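PDB 7A03: M32 carboxypeptidase from Chitinophagaceae bacterium, which probably removes amino acids one at a time from the C-terminal end of peptides, as a metal-dependent carboxypeptidase of the M32 family. Local coordinates for residues E60-P65 against D96-Y101; I88-E93 against Y164-N169; S110-Q115 against L136-E141; H296-R301 against A430-T435; Y422-F427 against N482-S487. All coordinates share one frame; numbering follows the deposited sequence.

From the N terminus, contact 1 comes first: it closes a short loop in which helix 65-74 and most of helix 82-100 run out and back from the end of helix 44-62. Contact 2 starts on helix 82-100 before contact 1 has closed, so the two cross, and they touch where Phe62 packs on Ser91. Its long span, ending after helix 157-164, encloses contact 3, the pairing of helices 103-126 and 129-150. Contacts 4 and 5 come after the first three have closed, and cross each other on helix 420-439, tying it to helix 293-307 and to residues 482-487, which lead into the final helix 486-497. Glu165 packing on Leu424 joins contact 2 to contact 5.

Contact 1: E60-P65 against D96-Y101; sequences ELFTAP and DKNKKY
Lys99 reaches over to the carbonyl of Thr63, just past the end of helix 44-62, and this charged hydrogen bond is the one direct hydrogen bond between the two segments, in a surface contact of two helix ends in the all-helical N-terminal part of the chain. NZ lies 2.7 Å from Thr63 O, tilted a little out of the carbonyl plane, with a C=O...N angle of 132°. The lysine gets there by bending at chi2 (-72°) and then running extended to its amine, which also passes 3.8 Å from Thr63 CB. Beside it, Asn98 turns its amide nearly perpendicular to the Phe62 ring, the planes 85° apart, and places ND2 at the ring edge, 3.6 Å from CE2. Farther out, Thr63 OG1 is hydrogen-bonded back to His59 O in the last turn of helix 44-62, while Met18 and Ile21 of helix 9-37 pack on Phe62. A water completes the bridge between the helix ends, donating to Phe62 O at 2.8 Å and accepting from Asn98 ND2 at 3.1 Å.

Contact 2: I88-E93 against Y164-N169; sequences IALSLE and YEKGAN
Lys166 crosses to Glu93 and Leu90 from the type II beta turn Glu165 to Ala168. Before it, Glu165 bonds through its carboxylate to Ser292 OG and Gly294 N, and its carbonyl accepts from Ala168 N at 2.9 Å to close the turn. Lys166 then spans 11.2 Å between its CA and Leu90 CA. CG is anti to the backbone N (chi1 -179°) and the chain stays extended to NZ, which carries the amine across to helix 82-100. There it makes a salt bridge with Glu93 OE1 at 3.2 Å, on the syn lone pair, a fairly long, solvent-exposed pair meeting at about a right angle, and NZ lies 3.7 Å from Leu90 CD2. Gly167 takes a positive phi of 102°, as the third position of such a turn commonly does. Asn169, at the N-cap of helix 170-192, accepts from Met172 N through OD1. The salt bridge thus ties helix 82-100 to the turn between helices 157-164 and 170-192, with Pro286 and Arg468 packing on Leu90.

Contact 3: S110-Q115 against L136-E141; sequences SEATNQ and LARMVE
Ala112 and Thr113 meet Arg138 and Met139 in a nearly antiparallel helix pair, the hairpin formed by helices 103-126 and 129-150 in this mainly helical protein. The axes of the two short segments lie 9.2 Å apart at closest and their directions differ by 153°. Ala112 and Met139 are the nearest pair, their CA atoms 6.0 Å apart, with the small Ala112 facing the other helix. The methyl CB of Ala112 touches the aliphatic part of Arg138, 3.8 Å from CG. Arg138 bends at chi2 (55°), which carries its guanidinium past the alanine toward the side where Glu111 lies; their charged atoms remain apart, so any attraction between them is long-range. Next along the helix, Met139 bends at both chi2 and chi3, and this folded shape brings its terminal methyl against helix 103-126. Leu142, one turn along helix 129-150, also packs on Ala112, while Phe416 from a loop touches Met139. No hydrogen bond joins the two segments, and the polar end of Thr113 is engaged within its own helix, where OG1 bonds to Ile109 O. That same oxygen lies 3.5 Å from Met139 CE, which also sits 3.8 Å from Thr113 CA.

Contact 4: H296-R301 against A430-T435; sequences HESQSR and AQFFTT
Ser298 meets the rim of Phe432 where helices 293-307 and 420-439 pack against each other in the buried core of the M32 metallopeptidase fold. The direct contact is van der Waals in kind. Ser298 OG lies in the plane of the phenyl ring, at its edge, 3.6 Å from CE2. CB of both Ser298 and Phe432 is directed at the other segment, and the closest CA atoms, those of Ser298 and Ala430, are 8.1 Å apart.

Hydrogen bonds fix Ser298 and Gln299. Ser298 OG is bonded to Ile295 O and accepts from Gln299 NE2, which lies 3.2 Å away with an N-H...O angle of 169° and the oxygen almost in the amide plane. The other end of that amide, Gln299 OE1, is bonded to His464 NE2, so both ends of the buried group are used and its rotation is fixed. Gln299 is close to, but not in contact with, the HExxH residues of helix 258-277, probably the metal-binding motif of this family, though no metal is bound to its histidines here.

Arg301 and Glu297, one turn apart, pair through charge alone: NE is 3.5 Å from OE2, but no N-H points at that oxygen, which lies out of the guanidinium plane. Arg301 NH2 pairs with Glu304. On the partner helix, Thr435 OG1 donates to Gln431 O at 2.8 Å, and Thr435 N reaches that oxygen from the opposite face of its plane.

Contact 5: Y422-F427 against N482-S487; sequences YSLGSF and NPLQFS
Phe486 drives its ring edge into the face of Phe427, a T-shaped stack with centroids 5.1 Å apart and planes at 85°. Phe486 CD1 lies over the centre of the Phe427 ring, while CE1 approaches Phe427 CE1 at 3.8 Å. The first torsion of Phe486, with CG anti to the backbone N (174°), swings the ring off the start of helix 486-497 and onto its partner. The opposite face of Phe427 is covered by the backbone: Ser423 O stands 3.2 Å above it, offset toward the rim. Beside the rings, Leu484 spreads its two methyls over helix 420-439. CD1 rests 3.9 Å from Phe427 CB, and CD2 meets Leu424 CD2 at 3.6 Å, the two leucines crossing at about a right angle. The backbones are joined by a water that donates both to Phe427 O and to Gln485 O, at 2.7 Å from the latter. Gln431, also on helix 420-439, makes hydrogen bonds with Gln485 N and Pro483 O. Around the ring pair, which lies between helix 420-439 and the start of helix 486-497, Val180 of helix 170-192 packs on both phenylalanines and Phe489 adds a second edge-to-face partner for Phe427.

Contact 1: E60-P65 against D96-Y101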
# COMPACT_ATOMS: atom_id res chain seq x y z
N GLU A 60 -0.99 7.12 25.39
CA GLU A 60 -1.60 7.64 26.60
C GLU A 60 -2.59 8.74 26.26
O GLU A 60 -3.71 8.78 26.79
CB GLU A 60 -0.53 8.18 27.55
CG GLU A 60 0.36 7.11 28.17
CD GLU A 60 1.59 7.68 28.88
OE1 GLU A 60 1.88 8.90 28.76
OE2 GLU A 60 2.28 6.89 29.56
N LEU A 61 -2.22 9.61 25.31
CA LEU A 61 -3.11 10.71 24.98
C LEU A 61 -4.37 10.19 24.29
O LEU A 61 -5.48 10.64 24.59
CB LEU A 61 -2.38 11.75 24.14
CG LEU A 61 -1.26 12.47 24.91
CD1 LEU A 61 -0.36 13.24 23.95
CD2 LEU A 61 -1.90 13.39 25.95
N PHE A 62 -4.22 9.20 23.42
CA PHE A 62 -5.40 8.79 22.67
C PHE A 62 -6.31 7.86 23.45
O PHE A 62 -7.44 7.62 23.01
CB PHE A 62 -5.04 8.18 21.32
CG PHE A 62 -6.22 7.95 20.47
CD1 PHE A 62 -7.02 9.02 20.08
CD2 PHE A 62 -6.59 6.67 20.10
CE1 PHE A 62 -8.14 8.81 19.30
CE2 PHE A 62 -7.71 6.46 19.33
CZ PHE A 62 -8.48 7.53 18.92
N THR A 63 -5.88 7.36 24.60
CA THR A 63 -6.72 6.54 25.46
C THR A 63 -7.22 7.31 26.68
O THR A 63 -7.86 6.72 27.55
CB THR A 63 -5.99 5.27 25.90
OG1 THR A 63 -4.77 5.63 26.59
CG2 THR A 63 -5.68 4.38 24.71
N ALA A 64 -6.95 8.61 26.74
CA ALA A 64 -7.25 9.40 27.93
C ALA A 64 -8.75 9.42 28.18
O ALA A 64 -9.53 9.62 27.25
CB ALA A 64 -6.75 10.83 27.76
N PRO A 65 -9.19 9.24 29.43
CA PRO A 65 -10.64 9.28 29.71
C PRO A 65 -11.31 10.58 29.32
O PRO A 65 -12.48 10.57 28.90
CB PRO A 65 -10.70 9.05 31.23
CG PRO A 65 -9.42 8.36 31.57
CD PRO A 65 -8.39 8.93 30.63
N ASP A 96 -12.89 3.65 20.78
CA ASP A 96 -13.51 2.52 21.46
C ASP A 96 -12.83 1.20 21.10
O ASP A 96 -12.80 0.26 21.91
CB ASP A 96 -15.00 2.45 21.13
CG ASP A 96 -15.82 3.47 21.89
OD1 ASP A 96 -15.36 3.95 22.95
OD2 ASP A 96 -16.94 3.79 21.42
N LYS A 97 -12.29 1.13 19.88
CA LYS A 97 -11.54 -0.06 19.49
C LYS A 97 -10.52 -0.45 20.56
O LYS A 97 -10.49 -1.61 21.01
CB LYS A 97 -10.86 0.19 18.14
CG LYS A 97 -10.54 -1.07 17.38
CD LYS A 97 -9.05 -1.17 17.17
CE LYS A 97 -8.62 -2.61 17.15
NZ LYS A 97 -7.14 -2.80 17.03
N ASN A 98 -9.72 0.51 21.03
CA ASN A 98 -8.75 0.22 22.08
C ASN A 98 -9.43 -0.26 23.36
O ASN A 98 -8.90 -1.11 24.08
CB ASN A 98 -7.91 1.47 22.37
CG ASN A 98 -7.14 1.94 21.16
OD1 ASN A 98 -6.27 1.24 20.65
ND2 ASN A 98 -7.45 3.15 20.69
N LYS A 99 -10.60 0.29 23.67
CA LYS A 99 -11.25 -0.08 24.92
C LYS A 99 -11.83 -1.49 24.89
O LYS A 99 -12.18 -2.02 25.95
CB LYS A 99 -12.31 0.97 25.30
CG LYS A 99 -11.79 2.41 25.29
CD LYS A 99 -10.84 2.68 26.46
CE LYS A 99 -10.12 4.03 26.30
NZ LYS A 99 -9.30 4.38 27.49
N LYS A 100 -11.92 -2.11 23.72
CA LYS A 100 -12.35 -3.51 23.68
C LYS A 100 -11.31 -4.47 24.27
O LYS A 100 -11.69 -5.53 24.79
CB LYS A 100 -12.72 -3.92 22.25
CG LYS A 100 -14.09 -3.44 21.80
CD LYS A 100 -14.28 -3.64 20.30
CE LYS A 100 -15.49 -2.87 19.79
NZ LYS A 100 -15.35 -2.50 18.35
N TYR A 101 -10.02 -4.15 24.21
CA TYR A 101 -8.98 -5.16 24.48
C TYR A 101 -8.70 -5.28 25.98
O TYR A 101 -8.47 -4.26 26.65
CB TYR A 101 -7.66 -4.76 23.84
CG TYR A 101 -7.60 -4.92 22.34
CD1 TYR A 101 -8.30 -4.06 21.51
CD2 TYR A 101 -6.82 -5.92 21.76
CE1 TYR A 101 -8.23 -4.19 20.14
CE2 TYR A 101 -6.74 -6.05 20.39
CZ TYR A 101 -7.45 -5.19 19.59
OH TYR A 101 -7.38 -5.31 18.22
O HOH W 1 -8.49 4.99 22.93

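Contact 2: I88-E93 against Y164-N169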
# COMPACT_ATOMS: atom_id res chain seq x y z
N ILE A 88 -16.20 13.31 14.67
CA ILE A 88 -16.55 12.78 15.99
C ILE A 88 -16.86 11.29 15.91
O ILE A 88 -16.38 10.50 16.73
CB ILE A 88 -17.72 13.58 16.60
CG1 ILE A 88 -17.32 15.04 16.80
CG2 ILE A 88 -18.16 12.96 17.92
CD1 ILE A 88 -16.11 15.24 17.69
N ALA A 89 -17.66 10.87 14.91
CA ALA A 89 -18.06 9.47 14.82
C ALA A 89 -16.86 8.56 14.57
O ALA A 89 -16.71 7.50 15.21
CB ALA A 89 -19.12 9.29 13.73
N LEU A 90 -15.99 8.95 13.64
CA LEU A 90 -14.83 8.13 13.32
C LEU A 90 -13.85 8.10 14.47
O LEU A 90 -13.28 7.04 14.79
CB LEU A 90 -14.16 8.63 12.04
CG LEU A 90 -14.98 8.34 10.78
CD1 LEU A 90 -14.29 8.91 9.55
CD2 LEU A 90 -15.20 6.85 10.63
N SER A 91 -13.65 9.24 15.13
CA SER A 91 -12.72 9.28 16.25
C SER A 91 -13.25 8.45 17.41
O SER A 91 -12.46 7.80 18.11
CB SER A 91 -12.50 10.74 16.68
OG SER A 91 -11.58 11.40 15.83
N LEU A 92 -14.57 8.43 17.61
CA LEU A 92 -15.16 7.58 18.64
C LEU A 92 -14.97 6.10 18.31
O LEU A 92 -14.68 5.30 19.20
CB LEU A 92 -16.65 7.91 18.80
CG LEU A 92 -17.39 7.21 19.93
CD1 LEU A 92 -16.74 7.50 21.27
CD2 LEU A 92 -18.84 7.64 19.96
N GLU A 93 -15.13 5.72 17.04
CA GLU A 93 -14.82 4.34 16.65
C GLU A 93 -13.36 4.00 16.94
O GLU A 93 -13.06 2.95 17.55
CB GLU A 93 -15.14 4.13 15.17
CG GLU A 93 -16.63 4.08 14.90
CD GLU A 93 -16.96 4.00 13.42
OE1 GLU A 93 -16.04 3.74 12.61
OE2 GLU A 93 -18.14 4.22 13.07
N TYR A 164 -7.65 -3.52 8.72
CA TYR A 164 -6.73 -2.91 7.78
C TYR A 164 -7.44 -2.25 6.62
O TYR A 164 -6.83 -1.44 5.92
CB TYR A 164 -5.69 -3.93 7.30
CG TYR A 164 -4.62 -4.20 8.34
CD1 TYR A 164 -3.66 -3.23 8.65
CD2 TYR A 164 -4.58 -5.40 9.03
CE1 TYR A 164 -2.69 -3.47 9.61
CE2 TYR A 164 -3.61 -5.64 9.99
CZ TYR A 164 -2.67 -4.68 10.28
OH TYR A 164 -1.72 -4.94 11.23
N GLU A 165 -8.72 -2.56 6.42
CA GLU A 165 -9.52 -1.97 5.36
C GLU A 165 -10.97 -2.01 5.83
O GLU A 165 -11.62 -3.06 5.74
CB GLU A 165 -9.33 -2.75 4.07
CG GLU A 165 -9.98 -2.13 2.87
CD GLU A 165 -9.27 -0.86 2.37
OE1 GLU A 165 -8.09 -0.62 2.70
OE2 GLU A 165 -9.92 -0.11 1.61
N LYS A 166 -11.45 -0.88 6.33
CA LYS A 166 -12.81 -0.83 6.86
C LYS A 166 -13.79 -1.25 5.79
O LYS A 166 -13.79 -0.72 4.68
CB LYS A 166 -13.12 0.58 7.35
CG LYS A 166 -14.51 0.73 7.95
CD LYS A 166 -14.70 2.10 8.61
CE LYS A 166 -16.07 2.20 9.27
NZ LYS A 166 -16.49 3.62 9.49
N GLY A 167 -14.61 -2.25 6.12
CA GLY A 167 -15.58 -2.79 5.20
C GLY A 167 -15.18 -4.11 4.56
O GLY A 167 -16.05 -4.81 4.04
N ALA A 168 -13.89 -4.46 4.57
CA ALA A 168 -13.44 -5.66 3.86
C ALA A 168 -13.92 -6.92 4.58
O ALA A 168 -13.99 -6.97 5.81
CB ALA A 168 -11.92 -5.66 3.75
N ASN A 169 -14.27 -7.94 3.80
CA ASN A 169 -14.77 -9.17 4.40
C ASN A 169 -14.57 -10.34 3.45
O ASN A 169 -14.27 -10.16 2.25
CB ASN A 169 -16.25 -9.04 4.81
CG ASN A 169 -17.16 -8.76 3.63
OD1 ASN A 169 -17.45 -9.66 2.84
ND2 ASN A 169 -17.60 -7.52 3.49

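Contact 3: S110-Q115 against L136-E141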
# COMPACT_ATOMS: atom_id res chain seq x y z
N SER A 110 2.05 -8.09 22.44
CA SER A 110 3.35 -7.42 22.36
C SER A 110 4.50 -8.41 22.55
O SER A 110 5.49 -8.39 21.80
CB SER A 110 3.41 -6.28 23.39
OG SER A 110 4.66 -5.62 23.35
N GLU A 111 4.39 -9.28 23.56
CA GLU A 111 5.45 -10.25 23.82
C GLU A 111 5.62 -11.20 22.64
O GLU A 111 6.74 -11.48 22.20
CB GLU A 111 5.12 -11.05 25.09
CG GLU A 111 4.96 -10.23 26.37
CD GLU A 111 4.21 -10.99 27.46
OE1 GLU A 111 3.96 -12.20 27.30
OE2 GLU A 111 3.86 -10.37 28.49
N ALA A 112 4.50 -11.68 22.10
CA ALA A 112 4.55 -12.62 20.98
C ALA A 112 5.09 -11.95 19.72
O ALA A 112 5.76 -12.61 18.91
CB ALA A 112 3.17 -13.22 20.73
N THR A 113 4.84 -10.65 19.54
CA THR A 113 5.42 -9.96 18.40
C THR A 113 6.94 -9.84 18.54
O THR A 113 7.67 -10.04 17.56
CB THR A 113 4.76 -8.59 18.21
OG1 THR A 113 3.33 -8.75 18.12
CG2 THR A 113 5.25 -7.94 16.92
N ASN A 114 7.43 -9.51 19.74
CA ASN A 114 8.88 -9.50 19.95
C ASN A 114 9.48 -10.87 19.61
O ASN A 114 10.50 -10.97 18.89
CB ASN A 114 9.19 -9.14 21.40
CG ASN A 114 8.82 -7.72 21.74
OD1 ASN A 114 8.62 -6.88 20.86
ND2 ASN A 114 8.73 -7.42 23.04
N GLN A 115 8.87 -11.93 20.14
CA GLN A 115 9.40 -13.27 19.92
C GLN A 115 9.36 -13.64 18.44
O GLN A 115 10.31 -14.25 17.93
CB GLN A 115 8.62 -14.28 20.77
CG GLN A 115 8.67 -13.93 22.25
CD GLN A 115 7.64 -14.66 23.08
OE1 GLN A 115 6.57 -15.03 22.59
NE2 GLN A 115 7.95 -14.86 24.36
N LEU A 136 5.21 -18.31 15.19
CA LEU A 136 4.04 -18.07 14.34
C LEU A 136 2.80 -18.76 14.90
O LEU A 136 1.69 -18.22 14.80
CB LEU A 136 4.32 -18.53 12.91
CG LEU A 136 3.21 -18.17 11.92
CD1 LEU A 136 3.08 -16.65 11.79
CD2 LEU A 136 3.42 -18.82 10.55
N ALA A 137 2.96 -19.94 15.49
CA ALA A 137 1.82 -20.62 16.11
C ALA A 137 1.26 -19.80 17.27
O ALA A 137 0.04 -19.65 17.40
CB ALA A 137 2.26 -22.00 16.61
N ARG A 138 2.15 -19.26 18.11
CA ARG A 138 1.73 -18.37 19.19
C ARG A 138 1.00 -17.14 18.65
O ARG A 138 -0.09 -16.77 19.14
CB ARG A 138 2.95 -17.97 20.02
CG ARG A 138 2.71 -16.95 21.12
CD ARG A 138 1.62 -17.38 22.08
NE ARG A 138 1.62 -16.55 23.28
CZ ARG A 138 0.70 -16.60 24.23
NH1 ARG A 138 -0.31 -17.45 24.14
NH2 ARG A 138 0.79 -15.79 25.29
N MET A 139 1.58 -16.50 17.63
CA MET A 139 0.95 -15.33 17.00
C MET A 139 -0.45 -15.65 16.51
O MET A 139 -1.40 -14.89 16.75
CB MET A 139 1.82 -14.84 15.84
CG MET A 139 1.25 -13.62 15.11
SD MET A 139 1.14 -12.17 16.18
CE MET A 139 2.86 -11.73 16.30
N VAL A 140 -0.61 -16.78 15.81
CA VAL A 140 -1.91 -17.14 15.25
C VAL A 140 -2.93 -17.38 16.36
O VAL A 140 -4.09 -16.96 16.24
CB VAL A 140 -1.76 -18.35 14.31
CG1 VAL A 140 -3.13 -18.93 13.94
CG2 VAL A 140 -1.01 -17.95 13.05
N GLU A 141 -2.53 -18.08 17.43
CA GLU A 141 -3.43 -18.28 18.56
C GLU A 141 -3.92 -16.94 19.11
O GLU A 141 -5.13 -16.75 19.35
CB GLU A 141 -2.72 -19.06 19.67
CG GLU A 141 -2.26 -20.46 19.29
CD GLU A 141 -1.83 -21.28 20.49
OE1 GLU A 141 -1.72 -20.70 21.60
OE2 GLU A 141 -1.60 -22.50 20.33

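Contact 4: H296-R301 against A430-T435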
# COMPACT_ATOMS: atom_id res chain seq x y z
N HIS A 296 -5.04 4.49 -0.56
CA HIS A 296 -3.68 4.99 -0.75
C HIS A 296 -2.94 4.18 -1.82
O HIS A 296 -2.28 4.75 -2.72
CB HIS A 296 -2.94 4.96 0.59
CG HIS A 296 -2.11 6.18 0.83
ND1 HIS A 296 -1.32 6.76 -0.14
CD2 HIS A 296 -1.99 6.96 1.93
CE1 HIS A 296 -0.74 7.84 0.36
NE2 HIS A 296 -1.13 7.98 1.61
N GLU A 297 -3.07 2.85 -1.76
CA GLU A 297 -2.42 2.02 -2.75
C GLU A 297 -2.98 2.27 -4.15
O GLU A 297 -2.24 2.17 -5.13
CB GLU A 297 -2.51 0.54 -2.33
CG GLU A 297 -1.73 -0.41 -3.23
CD GLU A 297 -0.24 -0.42 -2.91
OE1 GLU A 297 0.20 0.34 -2.02
OE2 GLU A 297 0.50 -1.19 -3.55
N SER A 298 -4.27 2.61 -4.26
CA SER A 298 -4.82 2.95 -5.58
C SER A 298 -4.12 4.16 -6.17
O SER A 298 -3.94 4.25 -7.39
CB SER A 298 -6.33 3.22 -5.51
OG SER A 298 -6.63 4.51 -4.99
N GLN A 299 -3.72 5.11 -5.33
CA GLN A 299 -3.01 6.28 -5.86
C GLN A 299 -1.61 5.92 -6.37
O GLN A 299 -1.20 6.32 -7.49
CB GLN A 299 -2.93 7.34 -4.77
CG GLN A 299 -4.30 7.80 -4.33
CD GLN A 299 -5.12 8.29 -5.51
OE1 GLN A 299 -4.92 9.40 -6.01
NE2 GLN A 299 -6.05 7.45 -5.98
N SER A 300 -0.88 5.10 -5.60
CA SER A 300 0.44 4.67 -6.07
C SER A 300 0.36 3.85 -7.36
O SER A 300 1.16 4.06 -8.29
CB SER A 300 1.21 3.92 -4.98
OG SER A 300 0.60 2.68 -4.66
N ARG A 301 -0.59 2.91 -7.43
CA ARG A 301 -0.67 2.05 -8.60
C ARG A 301 -1.23 2.78 -9.82
O ARG A 301 -0.84 2.46 -10.95
CB ARG A 301 -1.54 0.83 -8.31
CG ARG A 301 -0.90 -0.16 -7.32
CD ARG A 301 0.47 -0.68 -7.78
NE ARG A 301 0.85 -1.84 -6.97
CZ ARG A 301 2.04 -2.43 -7.00
NH1 ARG A 301 2.23 -3.51 -6.26
NH2 ARG A 301 3.03 -1.99 -7.77
N ALA A 430 -7.43 0.76 -11.28
CA ALA A 430 -7.93 0.56 -12.63
C ALA A 430 -9.32 1.14 -12.77
O ALA A 430 -9.61 1.85 -13.75
CB ALA A 430 -7.93 -0.94 -12.96
N GLN A 431 -10.14 0.95 -11.74
CA GLN A 431 -11.50 1.45 -11.83
C GLN A 431 -11.49 2.97 -11.83
O GLN A 431 -12.23 3.60 -12.60
CB GLN A 431 -12.34 0.90 -10.67
CG GLN A 431 -13.81 1.28 -10.69
CD GLN A 431 -14.67 0.26 -9.98
OE1 GLN A 431 -14.23 -0.87 -9.71
NE2 GLN A 431 -15.91 0.63 -9.66
N PHE A 432 -10.58 3.57 -11.04
CA PHE A 432 -10.54 5.02 -11.01
C PHE A 432 -10.00 5.55 -12.34
O PHE A 432 -10.56 6.50 -12.90
CB PHE A 432 -9.70 5.54 -9.84
CG PHE A 432 -10.30 5.31 -8.47
CD1 PHE A 432 -11.66 5.25 -8.27
CD2 PHE A 432 -9.47 5.16 -7.37
CE1 PHE A 432 -12.19 5.04 -7.00
CE2 PHE A 432 -9.99 4.94 -6.08
CZ PHE A 432 -11.34 4.88 -5.91
N PHE A 433 -8.97 4.90 -12.90
CA PHE A 433 -8.36 5.51 -14.07
C PHE A 433 -9.27 5.39 -15.27
O PHE A 433 -9.46 6.36 -16.03
CB PHE A 433 -6.98 4.93 -14.37
CG PHE A 433 -6.26 5.66 -15.46
CD1 PHE A 433 -5.79 6.96 -15.26
CD2 PHE A 433 -6.11 5.08 -16.72
CE1 PHE A 433 -5.16 7.65 -16.29
CE2 PHE A 433 -5.46 5.77 -17.73
CZ PHE A 433 -4.98 7.05 -17.51
N THR A 434 -9.88 4.23 -15.45
CA THR A 434 -10.86 4.08 -16.52
C THR A 434 -11.97 5.10 -16.37
O THR A 434 -12.38 5.74 -17.35
CB THR A 434 -11.38 2.65 -16.52
OG1 THR A 434 -10.29 1.78 -16.85
CG2 THR A 434 -12.48 2.45 -17.56
N THR A 435 -12.41 5.35 -15.13
CA THR A 435 -13.47 6.33 -14.94
C THR A 435 -12.96 7.72 -15.30
O THR A 435 -13.67 8.49 -15.98
CB THR A 435 -14.00 6.27 -13.51
OG1 THR A 435 -14.57 4.97 -13.29
CG2 THR A 435 -15.08 7.32 -13.30

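Contact 5: Y422-F427 against N482-S487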
# COMPACT_ATOMS: atom_id res chain seq x y z
N TYR A 422 -3.19 -4.62 -0.85
CA TYR A 422 -2.36 -4.37 -2.04
C TYR A 422 -3.18 -4.60 -3.31
O TYR A 422 -3.22 -3.73 -4.20
CB TYR A 422 -1.12 -5.26 -2.05
CG TYR A 422 -0.11 -5.03 -0.95
CD1 TYR A 422 0.80 -3.99 -1.01
CD2 TYR A 422 -0.06 -5.89 0.14
CE1 TYR A 422 1.73 -3.80 -0.02
CE2 TYR A 422 0.86 -5.70 1.15
CZ TYR A 422 1.75 -4.65 1.07
OH TYR A 422 2.69 -4.48 2.08
N SER A 423 -3.87 -5.74 -3.38
CA SER A 423 -4.68 -6.02 -4.56
C SER A 423 -5.83 -5.05 -4.66
O SER A 423 -6.14 -4.57 -5.76
CB SER A 423 -5.19 -7.45 -4.59
OG SER A 423 -4.13 -8.34 -4.87
N LEU A 424 -6.46 -4.72 -3.53
CA LEU A 424 -7.56 -3.77 -3.59
C LEU A 424 -7.06 -2.46 -4.20
O LEU A 424 -7.72 -1.88 -5.07
CB LEU A 424 -8.14 -3.54 -2.20
CG LEU A 424 -8.89 -4.70 -1.54
CD1 LEU A 424 -9.36 -4.33 -0.13
CD2 LEU A 424 -10.07 -5.11 -2.40
N GLY A 425 -5.85 -2.04 -3.81
CA GLY A 425 -5.32 -0.81 -4.36
C GLY A 425 -5.24 -0.89 -5.86
O GLY A 425 -5.74 -0.00 -6.57
N SER A 426 -4.68 -1.99 -6.38
CA SER A 426 -4.53 -2.12 -7.82
C SER A 426 -5.88 -2.08 -8.52
O SER A 426 -6.04 -1.45 -9.58
CB SER A 426 -3.82 -3.43 -8.13
OG SER A 426 -2.50 -3.44 -7.61
N PHE A 427 -6.89 -2.73 -7.92
CA PHE A 427 -8.16 -2.83 -8.61
C PHE A 427 -8.89 -1.50 -8.55
O PHE A 427 -9.47 -1.05 -9.56
CB PHE A 427 -8.99 -4.00 -8.06
CG PHE A 427 -8.26 -5.32 -8.08
CD1 PHE A 427 -7.22 -5.55 -8.98
CD2 PHE A 427 -8.59 -6.33 -7.19
CE1 PHE A 427 -6.52 -6.76 -8.99
CE2 PHE A 427 -7.90 -7.55 -7.20
CZ PHE A 427 -6.87 -7.76 -8.09
N ASN A 482 -20.29 2.60 -9.26
CA ASN A 482 -20.24 1.17 -9.05
C ASN A 482 -19.43 0.88 -7.79
O ASN A 482 -18.53 1.64 -7.45
CB ASN A 482 -19.55 0.47 -10.23
CG ASN A 482 -20.43 0.43 -11.46
OD1 ASN A 482 -20.04 0.91 -12.52
ND2 ASN A 482 -21.61 -0.15 -11.32
N PRO A 483 -19.73 -0.22 -7.10
CA PRO A 483 -18.77 -0.74 -6.12
C PRO A 483 -17.53 -1.24 -6.85
O PRO A 483 -17.50 -1.31 -8.08
CB PRO A 483 -19.53 -1.90 -5.47
CG PRO A 483 -20.47 -2.36 -6.53
CD PRO A 483 -20.86 -1.13 -7.31
N LEU A 484 -16.51 -1.58 -6.06
CA LEU A 484 -15.29 -2.13 -6.64
C LEU A 484 -15.60 -3.36 -7.48
O LEU A 484 -16.20 -4.33 -6.99
CB LEU A 484 -14.29 -2.48 -5.53
CG LEU A 484 -13.00 -3.13 -6.04
CD1 LEU A 484 -12.31 -2.26 -7.09
CD2 LEU A 484 -12.05 -3.47 -4.89
N GLN A 485 -15.20 -3.32 -8.74
CA GLN A 485 -15.43 -4.40 -9.69
C GLN A 485 -14.11 -4.75 -10.35
O GLN A 485 -13.51 -3.90 -11.02
CB GLN A 485 -16.48 -4.00 -10.73
CG GLN A 485 -17.84 -3.82 -10.10
CD GLN A 485 -18.88 -3.26 -11.04
OE1 GLN A 485 -18.56 -2.53 -11.98
NE2 GLN A 485 -20.14 -3.59 -10.79
N PHE A 486 -13.67 -6.00 -10.15
CA PHE A 486 -12.44 -6.49 -10.76
C PHE A 486 -12.46 -6.35 -12.28
O PHE A 486 -11.39 -6.29 -12.90
CB PHE A 486 -12.22 -7.95 -10.36
CG PHE A 486 -11.07 -8.60 -11.06
CD1 PHE A 486 -9.77 -8.35 -10.65
CD2 PHE A 486 -11.27 -9.43 -12.16
CE1 PHE A 486 -8.69 -8.92 -11.30
CE2 PHE A 486 -10.19 -10.00 -12.81
CZ PHE A 486 -8.90 -9.75 -12.38
N SER A 487 -13.64 -6.32 -12.90
CA SER A 487 -13.73 -6.22 -14.36
C SER A 487 -12.92 -5.05 -14.92
O SER A 487 -12.36 -5.14 -16.02
CB SER A 487 -15.20 -6.11 -14.78
OG SER A 487 -15.81 -4.98 -14.20
O HOH W 2 -10.83 -3.36 -10.95